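Local coordinates for protein putative C39-like peptidase (Bacillus anthracis, PDB 3ERV) that is of unknown function but is probably a C39-like cysteine peptidase of the papain-like clan, at residues G142-I148 and Q219-K225. Sequence-based numbering, arbitrary orientation.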
loop_
_atom_site.group_PDB
_atom_site.type_symbol
_atom_site.label_atom_id
_atom_site.label_comp_id
_atom_site.label_asym_id
_atom_site.label_seq_id
_atom_site.Cartn_x
_atom_site.Cartn_y
_atom_site.Cartn_z
ATOM N N GLY A 142 9.233 15.333 3.077
ATOM C CA GLY A 142 10.125 14.670 2.132
ATOM C C GLY A 142 10.045 13.152 2.140
ATOM O O GLY A 142 10.845 12.467 1.472
ATOM N N GLN A 143 9.111 12.607 2.914
ATOM C CA GLN A 143 8.937 11.139 2.999
ATOM C C GLN A 143 7.603 10.689 2.376
ATOM O O GLN A 143 6.528 10.979 2.918
ATOM C CB GLN A 143 9.044 10.608 4.445
ATOM C CG GLN A 143 10.457 10.682 5.038
ATOM C CD GLN A 143 10.875 12.106 5.196
ATOM O OE1 GLN A 143 10.178 12.901 5.856
ATOM N NE2 GLN A 143 11.980 12.473 4.558
ATOM N N PRO A 144 7.681 9.971 1.252
ATOM C CA PRO A 144 6.460 9.464 0.591
ATOM C C PRO A 144 5.805 8.355 1.439
ATOM O O PRO A 144 6.435 7.805 2.374
ATOM C CB PRO A 144 6.985 8.892 -0.737
ATOM C CG PRO A 144 8.401 8.416 -0.429
ATOM C CD PRO A 144 8.921 9.385 0.684
ATOM N N VAL A 145 4.555 8.034 1.136
ATOM C CA VAL A 145 3.778 7.172 2.019
ATOM C C VAL A 145 3.123 6.048 1.189
ATOM O O VAL A 145 2.458 6.322 0.203
ATOM C CB VAL A 145 2.679 8.021 2.746
ATOM C CG1 VAL A 145 1.848 7.174 3.776
ATOM C CG2 VAL A 145 3.317 9.267 3.363
ATOM N N VAL A 146 3.321 4.798 1.592
ATOM C CA VAL A 146 2.653 3.698 0.958
ATOM C C VAL A 146 1.225 3.600 1.527
ATOM O O VAL A 146 1.035 3.587 2.756
ATOM C CB VAL A 146 3.412 2.398 1.202
ATOM C CG1 VAL A 146 2.606 1.157 0.667
ATOM C CG2 VAL A 146 4.823 2.497 0.615
ATOM N N ILE A 147 0.221 3.544 0.648
ATOM C CA ILE A 147 -1.157 3.519 1.140
ATOM C C ILE A 147 -2.021 2.395 0.551
ATOM O O ILE A 147 -1.905 2.045 -0.626
ATOM C CB ILE A 147 -1.852 4.895 0.990
ATOM C CG1 ILE A 147 -2.108 5.182 -0.477
ATOM C CG2 ILE A 147 -1.050 6.057 1.681
ATOM C CD1 ILE A 147 -3.544 4.911 -0.869
ATOM N N ILE A 148 -2.874 1.805 1.366
ATOM C CA ILE A 148 -3.812 0.827 0.830
ATOM C C ILE A 148 -5.129 1.580 0.502
ATOM O O ILE A 148 -5.606 2.340 1.327
ATOM C CB ILE A 148 -4.114 -0.303 1.847
ATOM C CG1 ILE A 148 -2.828 -0.980 2.339
ATOM C CG2 ILE A 148 -5.123 -1.326 1.264
ATOM C CD1 ILE A 148 -2.079 -1.693 1.299
ATOM N N GLN A 219 -5.043 2.926 6.120
ATOM C CA GLN A 219 -3.810 2.164 6.254
ATOM C C GLN A 219 -2.652 2.856 5.523
ATOM O O GLN A 219 -2.775 3.189 4.335
ATOM C CB GLN A 219 -3.972 0.768 5.735
ATOM C CG GLN A 219 -5.287 0.053 6.088
ATOM C CD GLN A 219 -5.201 -1.399 5.654
ATOM O OE1 GLN A 219 -4.151 -2.008 5.817
ATOM N NE2 GLN A 219 -6.276 -1.953 5.074
ATOM N N ALA A 220 -1.538 3.075 6.227
ATOM C CA ALA A 220 -0.401 3.799 5.623
ATOM C C ALA A 220 0.903 3.515 6.299
ATOM O O ALA A 220 0.963 3.412 7.507
ATOM C CB ALA A 220 -0.642 5.280 5.622
ATOM N N ILE A 221 1.954 3.364 5.498
ATOM C CA ILE A 221 3.300 3.076 6.001
ATOM C C ILE A 221 4.256 4.151 5.450
ATOM O O ILE A 221 4.202 4.506 4.271
ATOM C CB ILE A 221 3.833 1.698 5.520
ATOM C CG1 ILE A 221 2.959 0.521 5.983
ATOM C CG2 ILE A 221 5.324 1.499 5.884
ATOM C CD1 ILE A 221 2.724 0.541 7.429
ATOM N N SER A 222 5.161 4.633 6.282
ATOM C CA SER A 222 6.199 5.521 5.770
ATOM C C SER A 222 7.493 5.296 6.544
ATOM O O SER A 222 7.706 4.209 7.113
ATOM C CB SER A 222 5.753 6.997 5.832
ATOM O OG SER A 222 6.705 7.849 5.179
ATOM N N TYR A 223 8.363 6.300 6.564
ATOM C CA TYR A 223 9.528 6.233 7.419
ATOM C C TYR A 223 9.888 7.674 7.821
ATOM O O TYR A 223 9.352 8.647 7.269
ATOM C CB TYR A 223 10.705 5.534 6.688
ATOM C CG TYR A 223 11.123 6.310 5.429
ATOM C CD1 TYR A 223 12.209 7.195 5.446
ATOM C CD2 TYR A 223 10.381 6.205 4.241
ATOM C CE1 TYR A 223 12.561 7.929 4.299
ATOM C CE2 TYR A 223 10.720 6.917 3.096
ATOM C CZ TYR A 223 11.809 7.777 3.119
ATOM O OH TYR A 223 12.147 8.501 1.960
ATOM N N VAL A 224 10.809 7.817 8.772
ATOM C CA VAL A 224 11.269 9.147 9.146
ATOM C C VAL A 224 12.760 9.363 8.809
ATOM O O VAL A 224 13.562 8.406 8.762
ATOM C CB VAL A 224 10.946 9.453 10.638
ATOM C CG1 VAL A 224 9.427 9.492 10.841
ATOM C CG2 VAL A 224 11.583 8.408 11.555
ATOM N N LYS A 225 13.128 10.614 8.560
ATOM C CA LYS A 225 14.522 10.962 8.197
ATOM C C LYS A 225 15.602 10.412 9.126
ATOM O O LYS A 225 16.619 9.875 8.662
ATOM C CB LYS A 225 14.686 12.468 8.119
ATOM C CG LYS A 225 14.670 13.004 6.729
ATOM C CD LYS A 225 14.884 14.513 6.776
ATOM C CE LYS A 225 14.578 15.168 5.429
ATOM N NZ LYS A 225 13.192 14.892 4.925
HETATM O O HOH W 1 13.768 11.076 2.647
HETATM O O HOH W 2 -6.570 2.537 3.851
#
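Val-146 and Ile-221 exchange two backbone hydrogen bonds, Val-146 N to Ile-221 O at 2.8 Å and Ile-221 N to Val-146 O at 2.9 Å, which sets the antiparallel register. Next along, Ile-147 and Ala-220 form a non-hydrogen-bonded pair, and Ile-148 N reaches Gln-219 O from above the carbonyl plane at 3.3 Å. Ile-148 CB and CG1 lie against the Gln-219 chain, extended beyond CG, whose amide is held by His-109 N and Met-216 O. A water continues the pairing, giving a hydrogen to Ile-148 O and accepting one from Gln-219 N. Beta-branched residues suit these extended backbones, while the small side chain of Ala-220 lets its methyl lie 3.6 Å from Val-145 CG1 and also against Ile-147 CG2. Leu-135 of helix 132-140 packs on all three; on the other face, Val-146 meets Ser-54 and Met-58 of helix 50-61.

Beyond the last paired residues, Ser-222 OG, anti to the backbone N (chi1 -173°), gives Pro-144 O a side-chain donor at 2.8 Å, above the carbonyl plane; the same hydroxyl is hydrogen-bonded to Ser-138 OG, which links strand 220-223 to helix 132-140. Farther on, Gln-143 CG lies over one face of the Tyr-223 ring in a CH-pi contact, 3.8 Å from the centroid, and Pro-144 CD touches the ring at CE2 (3.9 Å). Tyr-223 OH shares a water with Gly-142 O, weakly bonded on the glycine side. Gly-142, with phi 105°, closes helix 132-140 in a Schellman motif; a CB here would jam against the preceding carbonyl O, so glycine fits. Lys-225 NZ bonds to Ala-141 O at that helix end.

Strand 220-223 thus joins strand 145-150 to strand 124-126 in the antiparallel sheet, between helices 50-61 and 132-140; the side chain of Ile-148 lies near, without touching, the probable Cys-His-Asp site, an arrangement consistent with the papain-like fold.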